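Putative secreted lipase (Streptomyces sp. W007, PDB 5H6B) probably hydrolyses the ester bonds of triacylglycerols as a secreted, thermostable lipase of the alpha/beta-hydrolase fold. Local coordinates at residues 102-116 with 125-138. Numbering follows the deposited sequence.
Sequences KADLVGHSQGGMMPN and ADKVNALVGIAPDN
The side chains of D104 and N129 lie side by side and point the same way, their carboxylate and amide planes turned 48° apart. N129 ND2 donates to the syn lone pair of D104 OD1 at 2.8 Å, and the acceptor sits nearly within the amide plane. CG of N129 stands anti to the backbone N (chi1 166°), which sends the amide out to the OD1 end of the carboxylate. D104 OD2 forms a salt bridge with R30, so the two oxygens have separate partners; a leucine here would probably leave the N129 amide free to turn and the R30 charge without its mate. Beyond this pair, strands 103-108 and 130-134 run parallel, 12° apart, and L105 N to A130 O, V132 N to L105 O, G107 N to V132 O and I134 N to G107 O are backbone bonds of nearly equal length. V106 and V132 project alongside each other, V106 CG2 to V132 CB 4.1 Å, on the face packed against helix 240-250. On the other face, L105 meets V128 at about a right angle, L105 CD1 to V128 CG2 4.0 Å, while L131 CD1 reaches L105 CB at 3.8 Å and also touches P115 CB. These are adjacent central strands of the alpha/beta-hydrolase sheet, and G107, S109 and G111 fit the GxSxG nucleophile elbow; S109, whose OG is hydrogen-bonded to H232, is probably the nucleophile. Positive phi at S109 marks the sharp turn, and S109 N is held by I134 O at 2.8 Å. I134 O also lies in plane at the edge of the H108 ring, 3.3 Å from H108 CD2. Past the elbow, a CB on G112 would clash with P136 CB. M113 crosses D137, bringing M113 CG to 3.3 Å from D137 O, while one water links G112 O to N138 ND2, which also bonds to Q209 O.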
loop_
_atom_site.group_PDB
_atom_site.type_symbol
_atom_site.label_atom_id
_atom_site.label_comp_id
_atom_site.label_asym_id
_atom_site.label_seq_id
_atom_site.Cartn_x
_atom_site.Cartn_y
_atom_site.Cartn_z
ATOM N N LYS A 102 -11.701 -13.523 2.465
ATOM C CA LYS A 102 -11.010 -12.263 2.702
ATOM C C LYS A 102 -9.718 -12.169 1.889
ATOM O O LYS A 102 -9.088 -13.179 1.555
ATOM C CB LYS A 102 -10.697 -12.102 4.196
ATOM C CG LYS A 102 -11.919 -11.946 5.092
ATOM C CD LYS A 102 -11.527 -11.909 6.558
ATOM C CE LYS A 102 -12.601 -11.261 7.411
ATOM N NZ LYS A 102 -12.302 -11.452 8.847
ATOM N N ALA A 103 -9.342 -10.935 1.590
ATOM C CA ALA A 103 -8.075 -10.624 0.946
ATOM C C ALA A 103 -7.124 -9.992 1.959
ATOM O O ALA A 103 -7.572 -9.399 2.943
ATOM C CB ALA A 103 -8.327 -9.662 -0.198
ATOM N N ASP A 104 -5.819 -10.143 1.735
ATOM C CA ASP A 104 -4.817 -9.312 2.415
ATOM C C ASP A 104 -4.387 -8.180 1.467
ATOM O O ASP A 104 -4.250 -8.401 0.267
ATOM C CB ASP A 104 -3.625 -10.151 2.871
ATOM C CG ASP A 104 -3.963 -11.053 4.065
ATOM O OD1 ASP A 104 -4.743 -10.640 4.951
ATOM O OD2 ASP A 104 -3.448 -12.185 4.135
ATOM N N LEU A 105 -4.213 -6.973 2.010
ATOM C CA LEU A 105 -3.866 -5.780 1.233
ATOM C C LEU A 105 -2.456 -5.318 1.560
ATOM O O LEU A 105 -2.098 -5.222 2.731
ATOM C CB LEU A 105 -4.860 -4.645 1.511
ATOM C CG LEU A 105 -6.072 -4.587 0.581
ATOM C CD1 LEU A 105 -6.795 -5.916 0.525
ATOM C CD2 LEU A 105 -7.025 -3.487 1.011
ATOM N N VAL A 106 -1.659 -5.060 0.518
ATOM C CA VAL A 106 -0.362 -4.420 0.666
ATOM C C VAL A 106 -0.355 -3.158 -0.187
ATOM O O VAL A 106 -0.649 -3.212 -1.376
ATOM C CB VAL A 106 0.814 -5.324 0.249
ATOM C CG1 VAL A 106 2.135 -4.599 0.511
ATOM C CG2 VAL A 106 0.781 -6.650 1.005
ATOM N N GLY A 107 0.005 -2.033 0.425
ATOM C CA GLY A 107 0.006 -0.757 -0.260
ATOM C C GLY A 107 1.220 0.114 0.011
ATOM O O GLY A 107 1.741 0.148 1.123
ATOM N N HIS A 108 1.646 0.840 -1.011
ATOM C CA HIS A 108 2.793 1.741 -0.924
ATOM C C HIS A 108 2.306 3.172 -0.931
ATOM O O HIS A 108 1.542 3.556 -1.831
ATOM C CB HIS A 108 3.726 1.511 -2.122
ATOM C CG HIS A 108 4.967 2.358 -2.099
ATOM N ND1 HIS A 108 5.703 2.635 -3.231
ATOM C CD2 HIS A 108 5.580 3.013 -1.088
ATOM C CE1 HIS A 108 6.723 3.405 -2.908
ATOM N NE2 HIS A 108 6.667 3.652 -1.615
ATOM N N SER A 109 2.754 3.960 0.058
ATOM C CA SER A 109 2.558 5.418 0.050
ATOM C C SER A 109 1.063 5.743 0.091
ATOM O O SER A 109 0.369 5.178 0.942
ATOM C CB SER A 109 3.273 6.037 -1.160
ATOM O OG SER A 109 3.272 7.439 -1.055
ATOM N N GLN A 110 0.541 6.567 -0.827
ATOM C CA GLN A 110 -0.925 6.705 -0.952
ATOM C C GLN A 110 -1.676 5.378 -0.893
ATOM O O GLN A 110 -2.754 5.309 -0.293
ATOM C CB GLN A 110 -1.344 7.436 -2.230
ATOM C CG GLN A 110 -2.854 7.698 -2.330
ATOM C CD GLN A 110 -3.277 8.417 -3.616
ATOM O OE1 GLN A 110 -2.472 9.071 -4.288
ATOM N NE2 GLN A 110 -4.543 8.313 -3.940
ATOM N N GLY A 111 -1.137 4.330 -1.507
ATOM C CA GLY A 111 -1.825 3.040 -1.524
ATOM C C GLY A 111 -1.877 2.297 -0.199
ATOM O O GLY A 111 -2.670 1.378 -0.041
ATOM N N GLY A 112 -0.997 2.647 0.734
ATOM C CA GLY A 112 -1.062 2.135 2.099
ATOM C C GLY A 112 -2.057 2.904 2.962
ATOM O O GLY A 112 -2.536 2.378 3.960
ATOM N N MET A 113 -2.356 4.147 2.582
ATOM C CA MET A 113 -3.295 4.981 3.326
ATOM C C MET A 113 -4.738 4.866 2.832
ATOM O O MET A 113 -5.643 4.665 3.630
ATOM C CB MET A 113 -2.838 6.440 3.311
ATOM C CG MET A 113 -3.850 7.405 3.917
ATOM S SD MET A 113 -4.996 8.014 2.668
ATOM C CE MET A 113 -4.049 9.317 1.880
ATOM N N MET A 114 -4.945 5.024 1.529
ATOM C CA MET A 114 -6.285 4.989 0.919
ATOM C C MET A 114 -7.207 3.815 1.320
ATOM O O MET A 114 -8.398 4.035 1.468
ATOM C CB MET A 114 -6.164 5.057 -0.621
ATOM C CG MET A 114 -7.458 4.822 -1.399
ATOM S SD MET A 114 -7.756 3.083 -1.727
ATOM C CE MET A 114 -6.938 2.909 -3.314
ATOM N N PRO A 115 -6.688 2.570 1.444
ATOM C CA PRO A 115 -7.531 1.441 1.923
ATOM C C PRO A 115 -8.213 1.626 3.312
ATOM O O PRO A 115 -9.240 0.995 3.587
ATOM C CB PRO A 115 -6.549 0.278 1.977
ATOM C CG PRO A 115 -5.535 0.597 0.921
ATOM C CD PRO A 115 -5.393 2.093 0.928
ATOM N N ASN A 116 -7.657 2.485 4.164
ATOM C CA ASN A 116 -8.301 2.822 5.432
ATOM C C ASN A 116 -9.657 3.510 5.233
ATOM O O ASN A 116 -10.560 3.354 6.061
ATOM C CB ASN A 116 -7.370 3.672 6.291
ATOM C CG ASN A 116 -6.095 2.931 6.657
ATOM O OD1 ASN A 116 -4.995 3.292 6.230
ATOM N ND2 ASN A 116 -6.236 1.876 7.422
ATOM N N ALA A 125 -13.878 -3.753 6.156
ATOM C CA ALA A 125 -13.631 -4.591 7.355
ATOM C C ALA A 125 -14.042 -6.063 7.149
ATOM O O ALA A 125 -13.294 -6.987 7.475
ATOM C CB ALA A 125 -14.364 -4.015 8.558
ATOM N N ASP A 126 -15.222 -6.260 6.575
ATOM C CA ASP A 126 -15.735 -7.600 6.302
ATOM C C ASP A 126 -14.807 -8.410 5.418
ATOM O O ASP A 126 -14.555 -9.571 5.700
ATOM C CB ASP A 126 -17.128 -7.526 5.649
ATOM C CG ASP A 126 -18.180 -6.975 6.585
ATOM O OD1 ASP A 126 -18.085 -7.233 7.805
ATOM O OD2 ASP A 126 -19.099 -6.277 6.106
ATOM N N LYS A 127 -14.279 -7.773 4.377
ATOM C CA LYS A 127 -13.552 -8.457 3.312
ATOM C C LYS A 127 -12.020 -8.470 3.462
ATOM O O LYS A 127 -11.341 -9.040 2.614
ATOM C CB LYS A 127 -13.962 -7.833 1.974
ATOM C CG LYS A 127 -15.447 -7.991 1.663
ATOM C CD LYS A 127 -16.065 -6.671 1.218
ATOM C CE LYS A 127 -17.571 -6.771 0.992
ATOM N NZ LYS A 127 -18.104 -5.543 0.328
ATOM N N VAL A 128 -11.472 -7.880 4.533
ATOM C CA VAL A 128 -10.006 -7.737 4.683
ATOM C C VAL A 128 -9.479 -8.208 6.045
ATOM O O VAL A 128 -9.915 -7.743 7.100
ATOM C CB VAL A 128 -9.552 -6.273 4.448
ATOM C CG1 VAL A 128 -8.070 -6.087 4.739
ATOM C CG2 VAL A 128 -9.857 -5.848 3.021
ATOM N N ASN A 129 -8.479 -9.077 5.985
ATOM C CA ASN A 129 -7.809 -9.631 7.158
ATOM C C ASN A 129 -6.633 -8.739 7.615
ATOM O O ASN A 129 -6.499 -8.441 8.802
ATOM C CB ASN A 129 -7.332 -11.054 6.830
ATOM C CG ASN A 129 -6.349 -11.602 7.843
ATOM O OD1 ASN A 129 -6.718 -11.922 8.962
ATOM N ND2 ASN A 129 -5.099 -11.732 7.451
ATOM N N ALA A 130 -5.788 -8.331 6.664
ATOM C CA ALA A 130 -4.586 -7.561 6.963
ATOM C C ALA A 130 -4.343 -6.436 5.955
ATOM O O ALA A 130 -4.594 -6.580 4.751
ATOM C CB ALA A 130 -3.367 -8.473 7.054
ATOM N N LEU A 131 -3.899 -5.296 6.486
ATOM C CA LEU A 131 -3.468 -4.177 5.692
ATOM C C LEU A 131 -2.027 -3.876 6.048
ATOM O O LEU A 131 -1.732 -3.444 7.173
ATOM C CB LEU A 131 -4.335 -2.942 5.956
ATOM C CG LEU A 131 -3.875 -1.652 5.249
ATOM C CD1 LEU A 131 -3.716 -1.823 3.740
ATOM C CD2 LEU A 131 -4.824 -0.521 5.560
ATOM N N VAL A 132 -1.148 -4.073 5.068
ATOM C CA VAL A 132 0.262 -3.768 5.188
ATOM C C VAL A 132 0.534 -2.512 4.390
ATOM O O VAL A 132 0.285 -2.470 3.185
ATOM C CB VAL A 132 1.113 -4.930 4.661
ATOM C CG1 VAL A 132 2.590 -4.686 4.934
ATOM C CG2 VAL A 132 0.635 -6.237 5.287
ATOM N N GLY A 133 1.041 -1.494 5.083
ATOM C CA GLY A 133 1.361 -0.202 4.513
ATOM C C GLY A 133 2.869 -0.038 4.490
ATOM O O GLY A 133 3.522 -0.228 5.509
ATOM N N ILE A 134 3.409 0.308 3.317
ATOM C CA ILE A 134 4.814 0.597 3.144
ATOM C C ILE A 134 4.877 2.084 2.858
ATOM O O ILE A 134 4.269 2.561 1.908
ATOM C CB ILE A 134 5.432 -0.187 1.965
ATOM C CG1 ILE A 134 5.031 -1.660 2.013
ATOM C CG2 ILE A 134 6.948 -0.066 1.991
ATOM C CD1 ILE A 134 5.564 -2.474 0.850
ATOM N N ALA A 135 5.582 2.804 3.719
ATOM C CA ALA A 135 5.637 4.254 3.708
ATOM C C ALA A 135 4.277 4.937 3.537
ATOM O O ALA A 135 4.163 5.892 2.784
ATOM C CB ALA A 135 6.635 4.728 2.667
ATOM N N PRO A 136 3.237 4.461 4.246
ATOM C CA PRO A 136 1.895 5.019 4.016
ATOM C C PRO A 136 1.716 6.417 4.631
ATOM O O PRO A 136 2.140 6.632 5.775
ATOM C CB PRO A 136 0.998 4.021 4.729
ATOM C CG PRO A 136 1.828 3.551 5.887
ATOM C CD PRO A 136 3.245 3.540 5.401
ATOM N N ASP A 137 1.121 7.365 3.902
ATOM C CA ASP A 137 0.854 8.688 4.504
ATOM C C ASP A 137 -0.462 8.716 5.271
ATOM O O ASP A 137 -1.408 9.427 4.906
ATOM C CB ASP A 137 0.972 9.837 3.496
ATOM C CG ASP A 137 0.016 9.720 2.293
ATOM O OD1 ASP A 137 -0.438 8.617 1.899
ATOM O OD2 ASP A 137 -0.241 10.784 1.719
ATOM N N ASN A 138 -0.491 7.991 6.394
ATOM C CA ASN A 138 -1.762 7.701 7.111
ATOM C C ASN A 138 -2.432 8.921 7.763
ATOM O O ASN A 138 -3.647 8.896 8.007
ATOM C CB ASN A 138 -1.584 6.548 8.118
ATOM C CG ASN A 138 -1.698 5.174 7.455
ATOM O OD1 ASN A 138 -2.654 4.922 6.727
ATOM N ND2 ASN A 138 -0.749 4.271 7.731
HETATM O O HOH W 1 -1.204 1.557 6.378
#